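Local coordinates for protein adenosine kinase, putative (Trypanosoma brucei, PDB 3OTX) that probably catalyses the ATP- and magnesium-dependent phosphorylation of adenosine to AMP, a step of purine salvage, at residues E27-K31 against Y32-R36; E103-H107 against E108-M112; N144-S148 against E149-S153; A209-G212 against E213-Y217. The protein carries 1 engineered substitution. One frame throughout, in Å; residues are numbered along the deposited sequence.

Contact 1: E27-K31 against Y32-R36; sequences EFLVK and YGLER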
loop_
_atom_site.group_PDB
_atom_site.type_symbol
_atom_site.label_atom_id
_atom_site.label_comp_id
_atom_site.label_asym_id
_atom_site.label_seq_id
_atom_site.Cartn_x
_atom_site.Cartn_y
_atom_site.Cartn_z
ATOM N N GLU A 27 27.658 2.054 4.598
ATOM C CA GLU A 27 28.376 0.778 4.558
ATOM C C GLU A 27 27.481 -0.410 4.919
ATOM O O GLU A 27 27.713 -1.507 4.418
ATOM C CB GLU A 27 29.608 0.772 5.470
ATOM C CG GLU A 27 30.552 -0.402 5.159
ATOM C CD GLU A 27 31.236 -0.977 6.382
ATOM O OE1 GLU A 27 32.222 -0.366 6.849
ATOM O OE2 GLU A 27 30.803 -2.055 6.855
ATOM N N PHE A 28 26.507 -0.192 5.811
ATOM C CA PHE A 28 25.506 -1.212 6.151
ATOM C C PHE A 28 24.771 -1.623 4.872
ATOM O O PHE A 28 24.615 -2.815 4.591
ATOM C CB PHE A 28 24.529 -0.666 7.212
ATOM C CG PHE A 28 23.405 -1.616 7.578
ATOM C CD1 PHE A 28 23.509 -2.440 8.698
ATOM C CD2 PHE A 28 22.244 -1.662 6.822
ATOM C CE1 PHE A 28 22.472 -3.316 9.035
ATOM C CE2 PHE A 28 21.211 -2.527 7.151
ATOM C CZ PHE A 28 21.325 -3.344 8.264
ATOM N N LEU A 29 24.345 -0.642 4.075
ATOM C CA LEU A 29 23.704 -0.945 2.809
ATOM C C LEU A 29 24.614 -1.724 1.843
ATOM O O LEU A 29 24.162 -2.673 1.198
ATOM C CB LEU A 29 23.100 0.316 2.147
ATOM C CG LEU A 29 22.185 1.277 2.914
ATOM C CD1 LEU A 29 21.781 2.428 1.984
ATOM C CD2 LEU A 29 20.924 0.595 3.441
ATOM N N VAL A 30 25.876 -1.325 1.731
ATOM C CA VAL A 30 26.835 -2.062 0.913
ATOM C C VAL A 30 26.966 -3.502 1.419
ATOM O O VAL A 30 26.892 -4.443 0.623
ATOM C CB VAL A 30 28.213 -1.343 0.850
ATOM C CG1 VAL A 30 29.305 -2.210 0.161
ATOM C CG2 VAL A 30 28.091 -0.004 0.158
ATOM N N LYS A 31 27.132 -3.669 2.734
ATOM C CA LYS A 31 27.280 -5.000 3.327
ATOM C C LYS A 31 26.174 -5.960 2.892
ATOM O O LYS A 31 26.469 -7.111 2.529
ATOM C CB LYS A 31 27.298 -4.924 4.850
ATOM C CG LYS A 31 27.661 -6.228 5.543
ATOM C CD LYS A 31 27.385 -6.101 7.029
ATOM C CE LYS A 31 27.705 -7.373 7.782
ATOM N NZ LYS A 31 27.805 -7.056 9.232
ATOM N N TYR A 32 24.941 -5.464 2.901
ATOM C CA TYR A 32 23.763 -6.293 2.614
ATOM C C TYR A 32 23.295 -6.292 1.166
ATOM O O TYR A 32 22.255 -6.861 0.868
ATOM C CB TYR A 32 22.613 -5.984 3.608
ATOM C CG TYR A 32 23.000 -6.512 4.977
ATOM C CD1 TYR A 32 23.441 -5.648 5.985
ATOM C CD2 TYR A 32 23.018 -7.891 5.230
ATOM C CE1 TYR A 32 23.828 -6.144 7.218
ATOM C CE2 TYR A 32 23.403 -8.386 6.454
ATOM C CZ TYR A 32 23.821 -7.520 7.440
ATOM O OH TYR A 32 24.222 -8.041 8.649
ATOM N N GLY A 33 24.038 -5.619 0.284
ATOM C CA GLY A 33 23.757 -5.627 -1.149
ATOM C C GLY A 33 22.530 -4.808 -1.500
ATOM O O GLY A 33 21.765 -5.153 -2.417
ATOM N N LEU A 34 22.307 -3.732 -0.757
ATOM C CA LEU A 34 21.062 -2.978 -0.898
ATOM C C LEU A 34 21.245 -1.692 -1.684
ATOM O O LEU A 34 22.291 -1.044 -1.589
ATOM C CB LEU A 34 20.461 -2.628 0.474
ATOM C CG LEU A 34 20.260 -3.774 1.476
ATOM C CD1 LEU A 34 19.835 -3.213 2.842
ATOM C CD2 LEU A 34 19.236 -4.787 0.966
ATOM N N GLU A 35 20.203 -1.349 -2.434
ATOM C CA GLU A 35 20.184 -0.127 -3.220
ATOM C C GLU A 35 19.394 0.919 -2.425
ATOM O O GLU A 35 18.205 0.739 -2.099
ATOM C CB GLU A 35 19.530 -0.371 -4.595
ATOM C CG GLU A 35 20.041 0.589 -5.680
ATOM C CD GLU A 35 19.064 0.776 -6.841
ATOM O OE1 GLU A 35 18.205 -0.105 -7.078
ATOM O OE2 GLU A 35 19.162 1.818 -7.522
ATOM N N ARG A 36 20.064 2.021 -2.109
ATOM C CA ARG A 36 19.442 3.070 -1.294
ATOM C C ARG A 36 18.071 3.496 -1.796
ATOM O O ARG A 36 17.894 3.776 -2.982
ATOM C CB ARG A 36 20.377 4.281 -1.201
ATOM C CG ARG A 36 19.881 5.381 -0.275
ATOM C CD ARG A 36 20.681 6.667 -0.491
ATOM N NE ARG A 36 22.063 6.538 -0.060
ATOM C CZ ARG A 36 22.544 7.055 1.062
ATOM N NH1 ARG A 36 21.760 7.766 1.865
ATOM N NH2 ARG A 36 23.815 6.872 1.368
#
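L34 N donates almost straight to L29 O (2.9 Å, N-H...O angle 173°), the outer bond where the chain turns back across the end of helix 26-31. One residue inward, G33 N reaches V30 O at 3.1 Å, but from above the carbonyl plane rather than along a lone pair. Y32 N closes the last ordinary helical bond, to F28 O at 3.2 Å. The last turn spends the carbonyls of F28, L29 and V30 on the residues that follow, while K31 O and Y32 O turn to R45 NH1 and Q46 NE2. With CG anti to its nitrogen (chi1 -171°) and the chain extended beyond, K31 runs alongside Y32 in the same direction; its CD lies 3.6 Å from Y32 CE1, and CG sits over one ring face near the rim. Both polar ends, K31 NZ and Y32 OH, go to D52 OD2, the lysine by a salt bridge and the phenol by a hydrogen bond. Y32 also places CD1 over the centre of one face of F28, the two planes being inclined at 52° in an oblique pair (CE1 of F28 to CE1 of Y32, 3.6 Å). On another side, L29 crosses two side chains at about a right angle: CD2 meets L34 CD1 at 4.0 Å, and CD1 meets R36 CB at 3.9 Å. R36 NH2 forms a salt bridge with D26 OD1. Accompanied by the apolar L29-L34 touch, the positive phi of G33 and two backbone bonds, one inside the other, make up a Schellman motif that ends the helix before strand 39-41.

Contact 2: E103-H107 against E108-M112; sequences EAAEH and EGIVM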
loop_
_atom_site.group_PDB
_atom_site.type_symbol
_atom_site.label_atom_id
_atom_site.label_comp_id
_atom_site.label_asym_id
_atom_site.label_seq_id
_atom_site.Cartn_x
_atom_site.Cartn_y
_atom_site.Cartn_z
ATOM N N GLU A 103 -3.595 -6.070 17.368
ATOM C CA GLU A 103 -4.081 -5.195 18.417
ATOM C C GLU A 103 -4.107 -3.740 17.997
ATOM O O GLU A 103 -5.085 -3.035 18.262
ATOM C CB GLU A 103 -3.288 -5.378 19.725
ATOM C CG GLU A 103 -3.895 -4.498 20.805
ATOM C CD GLU A 103 -3.288 -4.654 22.160
ATOM O OE1 GLU A 103 -3.536 -3.758 23.005
ATOM O OE2 GLU A 103 -2.566 -5.657 22.411
ATOM N N ALA A 104 -3.013 -3.278 17.394
ATOM C CA ALA A 104 -2.946 -1.877 16.962
ATOM C C ALA A 104 -4.105 -1.572 15.993
ATOM O O ALA A 104 -4.778 -0.546 16.194
ATOM C CB ALA A 104 -1.594 -1.594 16.257
ATOM N N ALA A 105 -4.328 -2.448 14.990
ATOM C CA ALA A 105 -5.353 -2.243 13.969
ATOM C C ALA A 105 -6.752 -2.321 14.629
ATOM O O ALA A 105 -7.583 -1.425 14.419
ATOM C CB ALA A 105 -5.189 -3.248 12.851
ATOM N N GLU A 106 -6.994 -3.346 15.444
ATOM C CA GLU A 106 -8.323 -3.480 16.067
ATOM C C GLU A 106 -8.634 -2.351 17.038
ATOM O O GLU A 106 -9.781 -1.870 17.117
ATOM C CB GLU A 106 -8.480 -4.834 16.788
ATOM C CG GLU A 106 -8.634 -5.990 15.795
ATOM C CD GLU A 106 -8.817 -7.328 16.490
ATOM O OE1 GLU A 106 -8.491 -7.476 17.690
ATOM O OE2 GLU A 106 -9.326 -8.247 15.825
ATOM N N HIS A 107 -7.641 -1.939 17.830
ATOM C CA HIS A 107 -7.803 -0.806 18.699
ATOM C C HIS A 107 -8.252 0.439 17.908
ATOM O O HIS A 107 -9.066 1.219 18.447
ATOM C CB HIS A 107 -6.484 -0.552 19.475
ATOM C CG HIS A 107 -6.534 0.656 20.345
ATOM N ND1 HIS A 107 -5.793 1.781 20.057
ATOM C CD2 HIS A 107 -7.270 0.946 21.440
ATOM C CE1 HIS A 107 -6.048 2.701 20.966
ATOM N NE2 HIS A 107 -6.937 2.224 21.824
ATOM N N GLU A 108 -7.709 0.626 16.708
ATOM C CA GLU A 108 -8.059 1.771 15.835
ATOM C C GLU A 108 -9.400 1.610 15.117
ATOM O O GLU A 108 -9.875 2.568 14.504
ATOM C CB GLU A 108 -6.919 2.116 14.886
ATOM C CG GLU A 108 -5.754 2.711 15.686
ATOM C CD GLU A 108 -4.455 2.718 14.953
ATOM O OE1 GLU A 108 -4.464 2.580 13.731
ATOM O OE2 GLU A 108 -3.423 2.894 15.628
ATOM N N GLY A 109 -10.019 0.430 15.210
ATOM C CA GLY A 109 -11.361 0.226 14.598
ATOM C C GLY A 109 -11.335 -0.566 13.296
ATOM O O GLY A 109 -12.365 -0.683 12.633
ATOM N N ILE A 110 -10.183 -1.104 12.913
ATOM C CA ILE A 110 -10.118 -1.958 11.739
ATOM C C ILE A 110 -10.625 -3.347 12.102
ATOM O O ILE A 110 -10.274 -3.880 13.162
ATOM C CB ILE A 110 -8.682 -2.031 11.181
ATOM C CG1 ILE A 110 -8.271 -0.615 10.711
ATOM C CG2 ILE A 110 -8.551 -3.058 10.022
ATOM C CD1 ILE A 110 -6.862 -0.431 10.687
ATOM N N VAL A 111 -11.459 -3.926 11.241
ATOM C CA VAL A 111 -11.826 -5.325 11.418
ATOM C C VAL A 111 -10.703 -6.155 10.805
ATOM O O VAL A 111 -10.371 -6.017 9.630
ATOM C CB VAL A 111 -13.174 -5.644 10.746
ATOM C CG1 VAL A 111 -13.492 -7.145 10.930
ATOM C CG2 VAL A 111 -14.255 -4.755 11.342
ATOM N N MET A 112 -10.075 -6.983 11.631
ATOM C CA MET A 112 -8.903 -7.743 11.207
ATOM C C MET A 112 -9.280 -9.189 10.903
ATOM O O MET A 112 -9.280 -10.045 11.776
ATOM C CB MET A 112 -7.806 -7.676 12.293
ATOM C CG MET A 112 -7.155 -6.311 12.375
ATOM S SD MET A 112 -6.163 -5.913 10.924
ATOM C CE MET A 112 -4.561 -6.670 11.310
HETATM O O HOH W 1 -11.292 -7.719 14.118
HETATM O O HOH W 2 -3.715 1.915 18.283
#
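M112 sets CG anti to its carbonyl carbon (chi1 -72°) and then bends at chi2 and chi3 (-68° and -85°), a curl that lays SD on A105 CB at 3.4 Å with CG close behind. E106 instead stretches beyond CG, and its side chain runs aslant past that of M112, CG to CG 3.7 Å. E106 OE2 accepts a hydrogen bond from water 1 (2.7 Å), while the same water accepts from M112 N at 2.9 Å. OE2 also forms a salt bridge with K102 NZ. The backbone itself forms a Schellman motif, G109 having positive phi: I110 N reaches A105 O at 3.0 Å and G109 N reaches E106 O at 3.0 Å, each from above the carbonyl plane. I110 CD1 touches A105 CB, and E106 CA points its hydrogen at I110 O. On another flank water 2 links H107 ND1, which it meets in the ring plane at 2.7 Å, to E108 OE2; E108 OE1 makes a salt bridge to R72 NE. The turn delivers helix 96-108 into strand 111-116 of a beta-alpha-beta unit, with A105, I110 and M112 against helix 66-76 and I110 and M112 also on Y88 of strand 86-89.

Contact 3: N144-S148 against E149-S153; sequences NHLSS and EHMRS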
loop_
_atom_site.group_PDB
_atom_site.type_symbol
_atom_site.label_atom_id
_atom_site.label_comp_id
_atom_site.label_asym_id
_atom_site.label_seq_id
_atom_site.Cartn_x
_atom_site.Cartn_y
_atom_site.Cartn_z
ATOM N N ASN A 144 3.260 -14.863 3.724
ATOM C CA ASN A 144 3.388 -15.611 2.482
ATOM C C ASN A 144 2.569 -16.894 2.484
ATOM O O ASN A 144 2.488 -17.571 1.466
ATOM C CB ASN A 144 4.842 -15.972 2.239
ATOM C CG ASN A 144 5.160 -16.194 0.790
ATOM O OD1 ASN A 144 5.876 -17.140 0.434
ATOM N ND2 ASN A 144 4.662 -15.332 -0.056
ATOM N N HIS A 145 1.982 -17.231 3.620
ATOM C CA HIS A 145 1.181 -18.457 3.766
ATOM C C HIS A 145 -0.331 -18.214 3.755
ATOM O O HIS A 145 -1.113 -19.131 4.058
ATOM C CB HIS A 145 1.587 -19.170 5.061
ATOM C CG HIS A 145 3.002 -19.656 5.042
ATOM N ND1 HIS A 145 3.339 -20.923 4.613
ATOM C CD2 HIS A 145 4.164 -19.063 5.404
ATOM C CE1 HIS A 145 4.648 -21.082 4.699
ATOM N NE2 HIS A 145 5.172 -19.972 5.183
ATOM N N LEU A 146 -0.753 -17.004 3.400
ATOM C CA LEU A 146 -2.189 -16.715 3.261
ATOM C C LEU A 146 -2.812 -17.746 2.284
ATOM O O LEU A 146 -2.335 -17.916 1.166
ATOM C CB LEU A 146 -2.396 -15.277 2.795
ATOM C CG LEU A 146 -3.852 -14.845 2.572
ATOM C CD1 LEU A 146 -4.647 -14.885 3.844
ATOM C CD2 LEU A 146 -3.861 -13.430 1.996
ATOM N N SER A 147 -3.817 -18.475 2.774
ATOM C CA SER A 147 -4.354 -19.631 2.036
ATOM C C SER A 147 -5.677 -19.392 1.285
ATOM O O SER A 147 -6.477 -18.504 1.632
ATOM C CB SER A 147 -4.527 -20.810 3.012
ATOM O OG SER A 147 -5.626 -20.592 3.887
ATOM N N SER A 148 -5.910 -20.239 0.279
ATOM C CA SER A 148 -7.169 -20.207 -0.409
ATOM C C SER A 148 -8.281 -20.600 0.546
ATOM O O SER A 148 -9.377 -20.060 0.449
ATOM C CB SER A 148 -7.137 -21.146 -1.614
ATOM O OG SER A 148 -6.122 -20.721 -2.510
ATOM N N GLU A 149 -7.973 -21.485 1.504
ATOM C CA GLU A 149 -8.984 -21.868 2.504
ATOM C C GLU A 149 -9.438 -20.611 3.258
ATOM O O GLU A 149 -10.655 -20.366 3.456
ATOM C CB GLU A 149 -8.451 -22.911 3.497
ATOM C CG GLU A 149 -8.217 -24.317 2.924
ATOM C CD GLU A 149 -7.246 -24.378 1.728
ATOM O OE1 GLU A 149 -6.197 -23.678 1.706
ATOM O OE2 GLU A 149 -7.547 -25.152 0.795
ATOM N N HIS A 150 -8.481 -19.783 3.659
ATOM C CA HIS A 150 -8.864 -18.572 4.366
ATOM C C HIS A 150 -9.667 -17.633 3.465
ATOM O O HIS A 150 -10.632 -17.009 3.898
ATOM C CB HIS A 150 -7.621 -17.840 4.908
ATOM C CG HIS A 150 -7.967 -16.656 5.762
ATOM N ND1 HIS A 150 -8.560 -16.781 6.998
ATOM C CD2 HIS A 150 -7.875 -15.318 5.519
ATOM C CE1 HIS A 150 -8.793 -15.578 7.500
ATOM N NE2 HIS A 150 -8.393 -14.674 6.620
ATOM N N MET A 151 -9.246 -17.501 2.211
ATOM C CA MET A 151 -9.974 -16.636 1.264
ATOM C C MET A 151 -11.451 -17.036 1.062
ATOM O O MET A 151 -12.268 -16.180 0.742
ATOM C CB MET A 151 -9.280 -16.608 -0.096
ATOM C CG MET A 151 -7.888 -15.945 -0.076
ATOM S SD MET A 151 -7.884 -14.232 0.547
ATOM C CE MET A 151 -8.965 -13.428 -0.624
ATOM N N ARG A 152 -11.773 -18.304 1.288
ATOM C CA ARG A 152 -13.139 -18.822 1.081
ATOM C C ARG A 152 -13.860 -18.951 2.408
ATOM O O ARG A 152 -15.004 -19.422 2.437
ATOM C CB ARG A 152 -13.105 -20.210 0.401
ATOM C CG ARG A 152 -12.581 -20.172 -1.010
ATOM C CD ARG A 152 -12.770 -21.499 -1.714
ATOM N NE ARG A 152 -12.026 -22.568 -1.065
ATOM C CZ ARG A 152 -10.864 -23.045 -1.498
ATOM N NH1 ARG A 152 -10.310 -22.568 -2.605
ATOM N NH2 ARG A 152 -10.267 -24.013 -0.827
ATOM N N SER A 153 -13.199 -18.560 3.505
ATOM C CA SER A 153 -13.757 -18.685 4.845
ATOM C C SER A 153 -14.908 -17.698 5.048
ATOM O O SER A 153 -14.936 -16.655 4.407
ATOM C CB SER A 153 -12.679 -18.473 5.916
ATOM O OG SER A 153 -12.261 -17.123 5.974
#
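S147 is the N-cap of helix 148-151, its OG accepting from H150 N at 3.0 Å. The side chain gets there with OG in the crowded position between its own nitrogen and carbonyl carbon (chi1 73°), which turns the hydroxyl over the first turn; the same OG is hydrogen-bonded to E115 OE2. S147 O starts the regular helical pattern by taking M151 N at 3.0 Å (N-H...O angle 161°), and M151 CG lies against that carbonyl too. H150 carries its ring away from the cap, CG anti to the backbone nitrogen (chi1 -174°), where NE2 hydrogen-bonds A113 O and CD2 meets L146 CD1 at 3.7 Å, the two side chains set at a slant to each other. L146 packs as well on strand 10-13, which M151 shares from its position within the helix. E149 bends at chi2, drawing its carboxylate back beside the helix start, with OE1 at 3.6 Å from S147 CB. R152 bends at its third torsion and doubles back: one face of its guanidinium has S148 O centred above it, NH1 comes to 3.6 Å from S148 CB, and NH2 makes a long salt bridge to E149 OE2 (3.4 Å). Only a weak backbone bond joins R152 N to S148 O, as the helix is already ending. S153 occupies the N-cap position of helix 154-162, but its hydroxyl looks backward, over the rim of the H150 ring. There S153 OG donates to H150 O at 2.6 Å, lying in the carbonyl plane on a lone pair, while S153 N binds the same oxygen.

Contact 4: A209-G212 against E213-Y217; sequences AQLG and EVLPY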
loop_
_atom_site.group_PDB
_atom_site.type_symbol
_atom_site.label_atom_id
_atom_site.label_comp_id
_atom_site.label_asym_id
_atom_site.label_seq_id
_atom_site.Cartn_x
_atom_site.Cartn_y
_atom_site.Cartn_z
ATOM N N ALA A 209 3.753 -10.929 -14.870
ATOM C CA ALA A 209 2.690 -11.849 -15.313
ATOM C C ALA A 209 1.498 -11.732 -14.377
ATOM O O ALA A 209 0.336 -11.641 -14.836
ATOM C CB ALA A 209 3.184 -13.298 -15.389
ATOM N N GLN A 210 1.785 -11.727 -13.079
ATOM C CA GLN A 210 0.739 -11.588 -12.054
ATOM C C GLN A 210 0.035 -10.240 -12.180
ATOM O O GLN A 210 -1.195 -10.143 -12.130
ATOM C CB GLN A 210 1.346 -11.711 -10.658
ATOM C CG GLN A 210 1.859 -13.133 -10.374
ATOM C CD GLN A 210 3.339 -13.306 -10.678
ATOM O OE1 GLN A 210 3.908 -12.670 -11.569
ATOM N NE2 GLN A 210 3.970 -14.175 -9.922
ATOM N N LEU A 211 0.832 -9.180 -12.309
ATOM C CA LEU A 211 0.263 -7.858 -12.504
ATOM C C LEU A 211 -0.624 -7.832 -13.751
ATOM O O LEU A 211 -1.733 -7.279 -13.722
ATOM C CB LEU A 211 1.393 -6.809 -12.613
ATOM C CG LEU A 211 0.962 -5.358 -12.823
ATOM C CD1 LEU A 211 0.059 -4.851 -11.705
ATOM C CD2 LEU A 211 2.219 -4.432 -12.957
ATOM N N GLY A 212 -0.161 -8.450 -14.826
ATOM C CA GLY A 212 -0.947 -8.494 -16.066
ATOM C C GLY A 212 -2.290 -9.199 -15.920
ATOM O O GLY A 212 -3.255 -8.830 -16.593
ATOM N N GLU A 213 -2.345 -10.221 -15.074
ATOM C CA GLU A 213 -3.598 -10.940 -14.831
ATOM C C GLU A 213 -4.635 -10.039 -14.159
ATOM O O GLU A 213 -5.840 -10.152 -14.419
ATOM C CB GLU A 213 -3.375 -12.175 -13.962
ATOM C CG GLU A 213 -2.865 -13.375 -14.704
ATOM C CD GLU A 213 -3.160 -14.657 -13.968
ATOM O OE1 GLU A 213 -4.344 -15.050 -13.911
ATOM O OE2 GLU A 213 -2.205 -15.279 -13.471
ATOM N N VAL A 214 -4.143 -9.147 -13.296
ATOM C CA VAL A 214 -5.022 -8.329 -12.457
ATOM C C VAL A 214 -5.426 -6.998 -13.105
ATOM O O VAL A 214 -6.529 -6.502 -12.862
ATOM C CB VAL A 214 -4.365 -8.138 -11.045
ATOM C CG1 VAL A 214 -5.025 -7.054 -10.198
ATOM C CG2 VAL A 214 -4.343 -9.495 -10.286
ATOM N N LEU A 215 -4.577 -6.431 -13.954
ATOM C CA LEU A 215 -4.853 -5.087 -14.491
ATOM C C LEU A 215 -6.205 -4.909 -15.220
ATOM O O LEU A 215 -6.866 -3.906 -15.022
ATOM C CB LEU A 215 -3.721 -4.616 -15.401
ATOM C CG LEU A 215 -2.451 -4.253 -14.635
ATOM C CD1 LEU A 215 -1.337 -4.154 -15.694
ATOM C CD2 LEU A 215 -2.647 -2.960 -13.877
ATOM N N PRO A 216 -6.612 -5.886 -16.051
ATOM C CA PRO A 216 -7.911 -5.708 -16.740
ATOM C C PRO A 216 -9.082 -5.500 -15.766
ATOM O O PRO A 216 -10.067 -4.851 -16.110
ATOM C CB PRO A 216 -8.103 -7.024 -17.478
ATOM C CG PRO A 216 -6.744 -7.626 -17.579
ATOM C CD PRO A 216 -5.982 -7.174 -16.373
ATOM N N TYR A 217 -8.975 -6.062 -14.558
ATOM C CA TYR A 217 -10.055 -5.967 -13.568
ATOM C C TYR A 217 -9.868 -4.751 -12.665
ATOM O O TYR A 217 -10.645 -4.534 -11.740
ATOM C CB TYR A 217 -10.031 -7.205 -12.662
ATOM C CG TYR A 217 -10.345 -8.552 -13.245
ATOM C CD1 TYR A 217 -9.318 -9.445 -13.584
ATOM C CD2 TYR A 217 -11.671 -8.986 -13.363
ATOM C CE1 TYR A 217 -9.613 -10.724 -14.077
ATOM C CE2 TYR A 217 -11.976 -10.250 -13.835
ATOM C CZ TYR A 217 -10.952 -11.111 -14.194
ATOM O OH TYR A 217 -11.276 -12.373 -14.657
#
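L211 and L215 cross obliquely, CG of L211 on CD1 of L215 at 3.9 Å and CD1 of L211 on CG of L215 at 3.9 Å. L215 CG also rests on the carbonyl of its partner, 3.2 Å from L211 O; the same oxygen accepts L215 N at 3.0 Å, nearly along the C=O axis. Beside this pair, P216 has no N-H to offer and sets its ring carbon CD 3.2 Å from G212 O. The backbone bonding changes toward the C-terminal end: E213 N bonds A209 O (3.0 Å) and, weakly, Q210 O, whereas V214 N is divided between Q210 O and L211 O, both bonds weak. Past it the chain tightens to 3-10 spacing, Y217 N reaching V214 O, with E213 O in the plane of the Y217 ring at its edge. Further out, I196 of strand 193-197 and F231 of helix 225-235 press on both leucines, and V214 lies on F194 and I196. E213 and Y217 face helix 177-189, while P216 O is held by T256. Helix 208-214 thus runs out through a 3-10 turn 215-217 on its way to strand 220-224, which lies next to strand 193-197 and parallel to it: the returning end of a beta-alpha-beta crossover in the main sheet of the ribokinase-like fold.

From the N terminus the four contacts follow one another in series; each is local to one continuous stretch, and none encloses or crosses another. Contact 1 ends helix 26-31 and joins it to the five-stranded sheet, about 18 Å at nearest atoms from contacts 3 and 4. Contact 2 closes the turn from helix 96-108 into strand 111-116 of the ten-stranded sheet. The same strand touches contact 3, at the start of helix 148-151, with nearest atoms of the two contacts about 7 Å apart. Contact 4, farther along the same sheet, ends the crossover between strands 193-197 and 220-224; helix 177-189 touches both it and contact 3.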